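Local atomic coordinates of AB hydrolase-1 domain-containing protein (Parabacteroides distasonis, PDB entry 4Q34), a protein that is probably an esterase of the alpha/beta hydrolase family, inferred to cleave ester bonds in a substrate not yet identified. Residues Phe58-Glu63 with Phe141-Pro146; Gln88-Asn93 with Phe153-Asp158. All blocks are in the same frame, centred on the assembly; numbering follows the deposited sequence.

Contact 1 of 2, residues Phe58-Glu63 with Phe141-Pro146; sequences FSKTWE and FRQMTP
F58 and K60 face T145 and Q143 in antiparallel order, the CA atoms of F58 and T145 lying 6.9 Å apart and those of K60 and Q143 6.3 Å. Residues 59-62 form a short 3-10 turn, whereas 141-146 begins in the last turn of helix 134-142 and runs on as loop. The carbonyl oxygen of F58 closes the 3-10 turn, accepting from T61 N and also from T61 OG1 at 2.8 Å, the latter nearly along the C=O axis (161°). F58 CB points at the other segment, and with CG between the backbone N and C (chi1 65°) the ring is set beside T145. It meets Q143 O and T145 CG2 obliquely: CE1 comes to 3.2 Å from Q143 O, and CD1 to 3.7 Å from T145 CG2; K60 CB covers one ring face near the rim. In the alpha/beta hydrolase fold, 58-63 belongs to the loop after strand 49-52, and T61 packs on H53 of that loop and on H175 at the end of strand 170-175, a region that in this family usually borders the active site. An alanine in place of F58 would probably open a gap beside T145 CG2 and Q143 O and uncover the side of K60 CB that packs on the ring. K60 crosses Q143 at about a right angle, its CG 3.5 Å from Q143 CB. Waters finish the job: one accepts from F58 N and donates to Q143 O, another links K60 NZ to Q143 OE1, and a third links T61 O to Q143 NE2. Beyond the segments, K60 NZ also bonds T64 O and Q143 NE2 bonds Q57 OE1.

Contact 2 of 2, residues Gln88-Asn93 with Phe153-Asp158; sequences QPRRGN and FEVYSD
Q88 lays its side-chain amide on the ring of Y156, in a stack with the two planes only 21° apart. NE2 of Q88 sits 3.3 Å from Y156 CE2, toward the rim of that face, while Q88 CG makes a CH-pi contact, 4.2 Å from the ring centroid. The chain is extended beyond CG (chi2 -170°), which carries CD out over the ring. Apolar packing comes next: P89 CB touches V155 CG1 at 3.8 Å and also leans on Y156 CD1, wedging the proline against the first turn of helix 153-167. In the type II beta turn from Q88 to R91, P89 and R90 occupy the two central positions, and both side chains touch the helix. Polar links across the contact run through one water, which donates to P89 O (2.8 Å), accepts from Q88 NE2 and meets Y156 OH at 2.9 Å. The arginines add charge. V155 CG1 lies over one face of the R90 guanidinium, near the rim, while R90 NH2 and NH1 reach D32 and E99 in salt bridges and NH1 also bonds T150 O. The R91 guanidinium is turned 82° to the Y156 ring; its nitrogens bond Q57 O, G54 O and T147 OG1. Q88 NE2 and R91 NH2, both donors, approach to 3.1 Å without bonding. The loop after strand 83-87 is thus held to the helix by stacking, apolar contact and a water; R90 has two carboxylates to balance its charge, whereas the neutral acceptors around R91 would probably spread its charge without cancelling it.

How the contacts relate
Along the chain the segments alternate: 58-63, 88-93, 141-146, 153-158. Contact 1 starts in the loop after strand 49-52 and contact 2 in the loop after strand 83-87, two parallel neighbours of the central mixed sheet, while their partners come from the end of helix 134-142 and the start of helix 153-167, which follow one another. The centres lie 15 Å apart, yet the contacts touch: T145 CG2 packs 3.8 Å from G92 N, and R91 CD lies against the carbonyl oxygens of T145 and P146. The loops after two neighbouring strands thus pack against successive helices and against each other. Both contacts also reach the dimer interface, where F58 packs on N93 of the second subunit.

Contact 1 of 2, residues Phe58-Glu63 with Phe141-Pro146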
ATOM      1  N   PHE A  58      -5.748  -2.948   6.040  1.00 16.16           N
ATOM      2  CA  PHE A  58      -5.050  -3.327   4.802  1.00 15.83           C
ATOM      3  C   PHE A  58      -3.917  -4.270   5.163  1.00 14.55           C
ATOM      4  O   PHE A  58      -3.948  -4.935   6.216  1.00 15.41           O
ATOM      5  CB  PHE A  58      -4.676  -2.075   3.958  1.00 14.71           C
ATOM      6  CG  PHE A  58      -3.675  -1.141   4.590  1.00 15.39           C
ATOM      7  CD1 PHE A  58      -4.056  -0.195   5.552  1.00 15.47           C
ATOM      8  CD2 PHE A  58      -2.301  -1.191   4.239  1.00 15.18           C
ATOM      9  CE1 PHE A  58      -3.134   0.703   6.107  1.00 15.24           C
ATOM     10  CE2 PHE A  58      -1.399  -0.300   4.817  1.00 14.72           C
ATOM     11  CZ  PHE A  58      -1.787   0.600   5.794  1.00 15.59           C
ATOM     12  N   SER A  59      -2.951  -4.398   4.263  1.00 16.04           N
ATOM     13  CA  SER A  59      -1.838  -5.296   4.493  1.00 15.11           C
ATOM     14  C   SER A  59      -1.113  -5.036   5.810  1.00 18.45           C
ATOM     15  O   SER A  59      -0.483  -5.954   6.328  1.00 16.23           O
ATOM     16  CB  SER A  59      -0.847  -5.170   3.334  1.00 15.46           C
ATOM     17  OG  SER A  59      -0.317  -3.869   3.239  1.00 15.61           O
ATOM     18  N   LYS A  60      -1.137  -3.791   6.308  1.00 16.87           N
ATOM     19  CA  LYS A  60      -0.508  -3.419   7.578  1.00 16.81           C
ATOM     20  C   LYS A  60      -0.910  -4.296   8.774  1.00 16.27           C
ATOM     21  O   LYS A  60      -0.116  -4.465   9.702  1.00 16.91           O
ATOM     22  CB  LYS A  60      -0.799  -1.931   7.837  1.00 18.29           C
ATOM     23  CG  LYS A  60      -0.198  -1.256   9.044  1.00 24.82           C
ATOM     24  CD  LYS A  60       1.248  -1.507   9.280  1.00 28.08           C
ATOM     25  CE  LYS A  60       1.957  -0.302   9.880  1.00 26.47           C
ATOM     26  NZ  LYS A  60       2.642  -0.626  11.119  1.00 27.65           N
ATOM     27  N   THR A  61      -2.092  -4.905   8.696  1.00 17.05           N
ATOM     28  CA  THR A  61      -2.526  -5.943   9.627  1.00 15.65           C
ATOM     29  C   THR A  61      -1.404  -6.888   9.991  1.00 16.45           C
ATOM     30  O   THR A  61      -1.257  -7.263  11.115  1.00 17.69           O
ATOM     31  CB  THR A  61      -3.662  -6.767   9.027  1.00 16.95           C
ATOM     32  OG1 THR A  61      -4.762  -5.889   8.739  1.00 17.02           O
ATOM     33  CG2 THR A  61      -4.105  -7.870   9.966  1.00 16.56           C
ATOM     34  N   TRP A  62      -0.640  -7.269   8.990  1.00 15.23           N
ATOM     35  CA  TRP A  62       0.389  -8.291   9.080  1.00 14.60           C
ATOM     36  C   TRP A  62       1.815  -7.768   9.053  1.00 15.82           C
ATOM     37  O   TRP A  62       2.748  -8.575   9.058  1.00 15.99           O
ATOM     38  CB  TRP A  62       0.232  -9.216   7.837  1.00 15.06           C
ATOM     39  CG  TRP A  62      -1.138  -9.662   7.570  1.00 16.04           C
ATOM     40  CD1 TRP A  62      -1.984  -9.181   6.614  1.00 16.30           C
ATOM     41  CD2 TRP A  62      -1.844 -10.703   8.244  1.00 16.25           C
ATOM     42  NE1 TRP A  62      -3.188  -9.838   6.684  1.00 17.53           N
ATOM     43  CE2 TRP A  62      -3.131 -10.773   7.685  1.00 16.43           C
ATOM     44  CE3 TRP A  62      -1.519 -11.568   9.309  1.00 16.18           C
ATOM     45  CZ2 TRP A  62      -4.079 -11.726   8.105  1.00 16.37           C
ATOM     46  CZ3 TRP A  62      -2.435 -12.524   9.704  1.00 15.13           C
ATOM     47  CH2 TRP A  62      -3.716 -12.574   9.137  1.00 14.54           C
ATOM     48  N   GLU A  63       1.994  -6.448   8.984  1.00 15.82           N
ATOM     49  CA  GLU A  63       3.302  -5.827   8.896  1.00 15.78           C
ATOM     50  C   GLU A  63       3.793  -5.432  10.317  1.00 15.75           C
ATOM     51  O   GLU A  63       3.459  -6.071  11.301  1.00 17.25           O
ATOM     52  CB  GLU A  63       3.258  -4.633   7.940  1.00 17.35           C
ATOM     53  CG  GLU A  63       2.784  -5.014   6.554  1.00 15.89           C
ATOM     54  CD  GLU A  63       2.477  -3.830   5.616  1.00 17.69           C
ATOM     55  OE1 GLU A  63       2.666  -2.662   6.034  1.00 17.20           O
ATOM     56  OE2 GLU A  63       2.072  -4.076   4.434  1.00 18.31           O
ATOM     57  N   PHE A 141      -4.715   3.564  15.012  1.00 18.35           N
ATOM     58  CA  PHE A 141      -5.806   4.183  14.268  1.00 17.90           C
ATOM     59  C   PHE A 141      -5.434   4.514  12.824  1.00 17.33           C
ATOM     60  O   PHE A 141      -6.273   4.443  11.942  1.00 18.27           O
ATOM     61  CB  PHE A 141      -6.374   5.397  14.946  1.00 20.44           C
ATOM     62  CG  PHE A 141      -6.977   5.097  16.300  1.00 21.47           C
ATOM     63  CD1 PHE A 141      -7.829   4.017  16.471  1.00 25.55           C
ATOM     64  CD2 PHE A 141      -6.720   5.922  17.353  1.00 26.79           C
ATOM     65  CE1 PHE A 141      -8.414   3.784  17.719  1.00 26.48           C
ATOM     66  CE2 PHE A 141      -7.286   5.687  18.604  1.00 31.17           C
ATOM     67  CZ  PHE A 141      -8.117   4.608  18.774  1.00 27.25           C
ATOM     68  N   ARG A 142      -4.156   4.822  12.602  1.00 18.89           N
ATOM     69  CA  ARG A 142      -3.695   5.196  11.265  1.00 18.97           C
ATOM     70  C   ARG A 142      -3.424   4.006  10.367  1.00 18.29           C
ATOM     71  O   ARG A 142      -3.168   4.220   9.171  1.00 19.07           O
ATOM     72  CB  ARG A 142      -2.441   6.064  11.358  1.00 18.01           C
ATOM     73  CG  ARG A 142      -2.743   7.388  12.053  1.00 18.48           C
ATOM     74  CD  ARG A 142      -1.522   8.316  12.060  1.00 20.31           C
ATOM     75  NE  ARG A 142      -1.709   9.533  12.825  1.00 18.82           N
ATOM     76  CZ  ARG A 142      -2.408  10.573  12.443  1.00 17.43           C
ATOM     77  NH1 ARG A 142      -2.981  10.617  11.245  1.00 16.97           N
ATOM     78  NH2 ARG A 142      -2.500  11.623  13.243  1.00 19.78           N
ATOM     79  N   GLN A 143      -3.506   2.779  10.875  1.00 17.00           N
ATOM     80  CA  GLN A 143      -3.481   1.605   9.985  1.00 16.84           C
ATOM     81  C   GLN A 143      -4.871   1.251   9.386  1.00 19.21           C
ATOM     82  O   GLN A 143      -5.022   0.264   8.647  1.00 19.20           O
ATOM     83  CB  GLN A 143      -2.833   0.398  10.669  1.00 19.85           C
ATOM     84  CG  GLN A 143      -3.665  -0.314  11.695  1.00 18.82           C
ATOM     85  CD  GLN A 143      -2.932  -1.529  12.269  1.00 21.34           C
ATOM     86  OE1 GLN A 143      -1.780  -1.424  12.689  1.00 23.16           O
ATOM     87  NE2 GLN A 143      -3.607  -2.674  12.287  1.00 20.93           N
HETATM   88  N   MSE A 144      -5.878   2.083   9.682  1.00 17.27           N
HETATM   89  CA  MSE A 144      -7.178   1.949   9.047  0.50 17.20           C
HETATM   90  C   MSE A 144      -7.150   2.705   7.741  1.00 17.39           C
HETATM   91  O   MSE A 144      -6.440   3.716   7.598  1.00 17.42           O
HETATM   92  CB  MSE A 144      -8.253   2.511   9.978  0.50 17.06           C
HETATM   93  CG  MSE A 144      -8.287   1.813  11.319  0.50 17.11           C
HETATM   94 SE   MSE A 144      -9.580   2.738  12.434  0.38 22.99          SE
HETATM   95  CE  MSE A 144      -9.598   1.328  13.821  0.50 19.70           C
ATOM     96  N   THR A 145      -7.899   2.211   6.765  1.00 17.73           N
ATOM     97  CA  THR A 145      -8.035   2.868   5.454  1.00 17.74           C
ATOM     98  C   THR A 145      -9.436   2.515   4.926  1.00 17.28           C
ATOM     99  O   THR A 145      -9.931   1.437   5.206  1.00 18.36           O
ATOM    100  CB  THR A 145      -6.867   2.457   4.510  1.00 16.69           C
ATOM    101  OG1 THR A 145      -6.684   3.436   3.505  1.00 17.72           O
ATOM    102  CG2 THR A 145      -7.056   1.130   3.876  1.00 16.56           C
ATOM    103  N   PRO A 146     -10.078   3.413   4.137  1.00 17.68           N
ATOM    104  CA  PRO A 146     -11.453   3.210   3.734  1.00 19.32           C
ATOM    105  C   PRO A 146     -11.632   2.307   2.514  1.00 17.85           C
ATOM    106  O   PRO A 146     -10.686   2.062   1.765  1.00 17.59           O
ATOM    107  CB  PRO A 146     -11.951   4.633   3.468  1.00 19.66           C
ATOM    108  CG  PRO A 146     -10.697   5.341   2.994  1.00 19.70           C
ATOM    109  CD  PRO A 146      -9.605   4.780   3.829  1.00 18.25           C
TER
HETATM  110  O   HOH W   1      -4.267  -2.360   8.439  1.00 16.91           O
HETATM  111  O   HOH W   2       0.144   0.187  13.013  1.00 26.34           O
HETATM  112  O   HOH W   3      -1.997  -5.420  13.155  1.00 19.48           O

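Contact 2 of 2, residues Gln88-Asn93 with Phe153-Asp158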
ATOM      1  N   GLN A  88      -6.926  -5.952  -0.654  1.00 16.14           N
ATOM      2  CA  GLN A  88      -8.011  -6.498  -1.406  1.00 14.67           C
ATOM      3  C   GLN A  88      -8.613  -5.398  -2.255  1.00 13.42           C
ATOM      4  O   GLN A  88      -8.354  -4.228  -2.018  1.00 14.42           O
ATOM      5  CB  GLN A  88      -9.051  -7.143  -0.474  1.00 15.65           C
ATOM      6  CG  GLN A  88     -10.048  -6.156   0.113  1.00 16.39           C
ATOM      7  CD  GLN A  88     -10.942  -6.681   1.205  1.00 17.12           C
ATOM      8  OE1 GLN A  88     -10.927  -7.865   1.582  1.00 19.20           O
ATOM      9  NE2 GLN A  88     -11.770  -5.760   1.740  1.00 19.31           N
ATOM     10  N   PRO A  89      -9.382  -5.779  -3.294  1.00 14.86           N
ATOM     11  CA  PRO A  89     -10.111  -4.797  -4.134  1.00 15.98           C
ATOM     12  C   PRO A  89     -10.757  -3.695  -3.306  1.00 16.99           C
ATOM     13  O   PRO A  89     -11.378  -3.959  -2.275  1.00 16.87           O
ATOM     14  CB  PRO A  89     -11.165  -5.660  -4.815  1.00 15.91           C
ATOM     15  CG  PRO A  89     -10.504  -6.981  -4.941  1.00 16.38           C
ATOM     16  CD  PRO A  89      -9.873  -7.129  -3.566  1.00 15.42           C
ATOM     17  N   ARG A  90     -10.621  -2.473  -3.813  1.00 15.51           N
ATOM     18  CA  ARG A  90     -11.233  -1.256  -3.250  1.00 17.54           C
ATOM     19  C   ARG A  90     -10.630  -0.784  -1.932  1.00 17.92           C
ATOM     20  O   ARG A  90     -11.226   0.021  -1.258  1.00 20.11           O
ATOM     21  CB  ARG A  90     -12.747  -1.434  -3.092  1.00 18.04           C
ATOM     22  CG  ARG A  90     -13.400  -1.915  -4.365  1.00 19.18           C
ATOM     23  CD  ARG A  90     -14.860  -2.329  -4.172  1.00 18.86           C
ATOM     24  NE  ARG A  90     -15.423  -2.733  -5.459  1.00 18.89           N
ATOM     25  CZ  ARG A  90     -16.619  -3.307  -5.634  1.00 22.03           C
ATOM     26  NH1 ARG A  90     -17.415  -3.559  -4.589  1.00 21.18           N
ATOM     27  NH2 ARG A  90     -17.034  -3.602  -6.872  1.00 20.12           N
ATOM     28  N   ARG A  91      -9.461  -1.306  -1.571  1.00 15.86           N
ATOM     29  CA  ARG A  91      -8.825  -1.004  -0.299  1.00 16.17           C
ATOM     30  C   ARG A  91      -7.368  -0.554  -0.486  1.00 16.06           C
ATOM     31  O   ARG A  91      -6.546  -1.231  -1.160  1.00 15.30           O
ATOM     32  CB  ARG A  91      -8.876  -2.221   0.602  1.00 16.47           C
ATOM     33  CG  ARG A  91      -8.581  -1.933   2.057  1.00 15.95           C
ATOM     34  CD  ARG A  91      -9.687  -1.148   2.771  1.00 15.81           C
ATOM     35  NE  ARG A  91     -10.977  -1.835   2.837  1.00 17.45           N
ATOM     36  CZ  ARG A  91     -11.288  -2.875   3.620  1.00 16.47           C
ATOM     37  NH1 ARG A  91     -10.386  -3.476   4.419  1.00 17.19           N
ATOM     38  NH2 ARG A  91     -12.520  -3.367   3.570  1.00 17.52           N
ATOM     39  N   GLY A  92      -7.005   0.549   0.142  1.00 15.09           N
ATOM     40  CA  GLY A  92      -5.592   0.990   0.177  1.00 14.91           C
ATOM     41  C   GLY A  92      -5.005   1.193  -1.214  1.00 14.04           C
ATOM     42  O   GLY A  92      -5.596   1.886  -2.002  1.00 16.03           O
ATOM     43  N   ASN A  93      -3.860   0.543  -1.495  1.00 13.63           N
ATOM     44  CA  ASN A  93      -3.216   0.638  -2.809  1.00 15.91           C
ATOM     45  C   ASN A  93      -4.079   0.086  -3.952  1.00 15.95           C
ATOM     46  O   ASN A  93      -3.829   0.375  -5.130  1.00 17.68           O
ATOM     47  CB  ASN A  93      -1.907  -0.125  -2.778  1.00 16.34           C
ATOM     48  CG  ASN A  93      -0.832   0.559  -1.931  1.00 15.50           C
ATOM     49  OD1 ASN A  93      -0.924   1.724  -1.583  1.00 16.38           O
ATOM     50  ND2 ASN A  93       0.233  -0.188  -1.640  1.00 16.48           N
ATOM     51  N   PHE A 153     -18.157  -9.561  -1.257  1.00 18.35           N
ATOM     52  CA  PHE A 153     -17.302 -10.741  -1.021  1.00 19.81           C
ATOM     53  C   PHE A 153     -17.020 -11.478  -2.351  1.00 19.22           C
ATOM     54  O   PHE A 153     -15.990 -12.139  -2.476  1.00 18.18           O
ATOM     55  CB  PHE A 153     -17.927 -11.735  -0.023  1.00 21.71           C
ATOM     56  CG  PHE A 153     -18.038 -11.237   1.387  1.00 23.58           C
ATOM     57  CD1 PHE A 153     -17.324 -10.119   1.839  1.00 25.55           C
ATOM     58  CD2 PHE A 153     -18.883 -11.910   2.297  1.00 27.01           C
ATOM     59  CE1 PHE A 153     -17.436  -9.672   3.157  1.00 29.05           C
ATOM     60  CE2 PHE A 153     -18.986 -11.481   3.622  1.00 28.70           C
ATOM     61  CZ  PHE A 153     -18.251 -10.355   4.052  1.00 27.34           C
ATOM     62  N   GLU A 154     -17.902 -11.347  -3.329  1.00 20.08           N
ATOM     63  CA  GLU A 154     -17.656 -11.945  -4.634  1.00 20.06           C
ATOM     64  C   GLU A 154     -16.464 -11.261  -5.305  1.00 18.61           C
ATOM     65  O   GLU A 154     -15.524 -11.940  -5.789  1.00 18.69           O
ATOM     66  CB  GLU A 154     -18.880 -11.847  -5.561  1.00 21.31           C
ATOM     67  CG  GLU A 154     -18.607 -12.377  -6.969  1.00 23.55           C
ATOM     68  CD  GLU A 154     -19.826 -12.415  -7.866  1.00 31.80           C
ATOM     69  OE1 GLU A 154     -20.780 -11.665  -7.567  1.00 31.49           O
ATOM     70  OE2 GLU A 154     -19.841 -13.200  -8.858  1.00 26.14           O
ATOM     71  N   VAL A 155     -16.451  -9.927  -5.253  1.00 18.42           N
ATOM     72  CA  VAL A 155     -15.381  -9.119  -5.865  1.00 19.29           C
ATOM     73  C   VAL A 155     -14.062  -9.406  -5.120  1.00 17.67           C
ATOM     74  O   VAL A 155     -13.018  -9.591  -5.714  1.00 17.39           O
ATOM     75  CB  VAL A 155     -15.728  -7.620  -5.824  1.00 20.85           C
ATOM     76  CG1 VAL A 155     -14.541  -6.774  -6.251  1.00 19.16           C
ATOM     77  CG2 VAL A 155     -16.932  -7.312  -6.717  1.00 21.48           C
ATOM     78  N   TYR A 156     -14.138  -9.476  -3.793  1.00 16.78           N
ATOM     79  CA  TYR A 156     -12.939  -9.691  -2.987  1.00 15.97           C
ATOM     80  C   TYR A 156     -12.377 -11.064  -3.231  1.00 17.16           C
ATOM     81  O   TYR A 156     -11.165 -11.243  -3.490  1.00 16.56           O
ATOM     82  CB  TYR A 156     -13.256  -9.506  -1.490  1.00 17.14           C
ATOM     83  CG  TYR A 156     -13.745  -8.150  -1.005  1.00 17.80           C
ATOM     84  CD1 TYR A 156     -13.615  -6.963  -1.771  1.00 18.00           C
ATOM     85  CD2 TYR A 156     -14.265  -8.028   0.273  1.00 18.98           C
ATOM     86  CE1 TYR A 156     -14.034  -5.747  -1.292  1.00 18.60           C
ATOM     87  CE2 TYR A 156     -14.721  -6.812   0.748  1.00 17.38           C
ATOM     88  CZ  TYR A 156     -14.590  -5.675  -0.012  1.00 18.77           C
ATOM     89  OH  TYR A 156     -14.962  -4.450   0.474  1.00 18.75           O
ATOM     90  N   SER A 157     -13.235 -12.060  -3.162  1.00 16.30           N
ATOM     91  CA  SER A 157     -12.768 -13.438  -3.294  1.00 16.83           C
ATOM     92  C   SER A 157     -12.358 -13.732  -4.755  1.00 17.16           C
ATOM     93  O   SER A 157     -11.474 -14.537  -5.018  1.00 17.10           O
ATOM     94  CB  SER A 157     -13.814 -14.421  -2.780  1.00 18.45           C
ATOM     95  OG  SER A 157     -15.022 -14.358  -3.513  1.00 17.49           O
ATOM     96  N   ASP A 158     -12.984 -13.081  -5.729  1.00 17.85           N
ATOM     97  CA  ASP A 158     -12.490 -13.264  -7.080  1.00 17.57           C
ATOM     98  C   ASP A 158     -11.011 -12.883  -7.242  1.00 16.52           C
ATOM     99  O   ASP A 158     -10.280 -13.516  -7.984  1.00 17.60           O
ATOM    100  CB  ASP A 158     -13.303 -12.453  -8.112  1.00 18.85           C
ATOM    101  CG  ASP A 158     -14.628 -13.109  -8.505  1.00 21.09           C
ATOM    102  OD1 ASP A 158     -14.897 -14.266  -8.198  1.00 22.76           O
ATOM    103  OD2 ASP A 158     -15.421 -12.397  -9.154  1.00 23.53           O
TER
HETATM  104  O   HOH W   4     -12.290  -3.236   0.255  1.00 18.44           O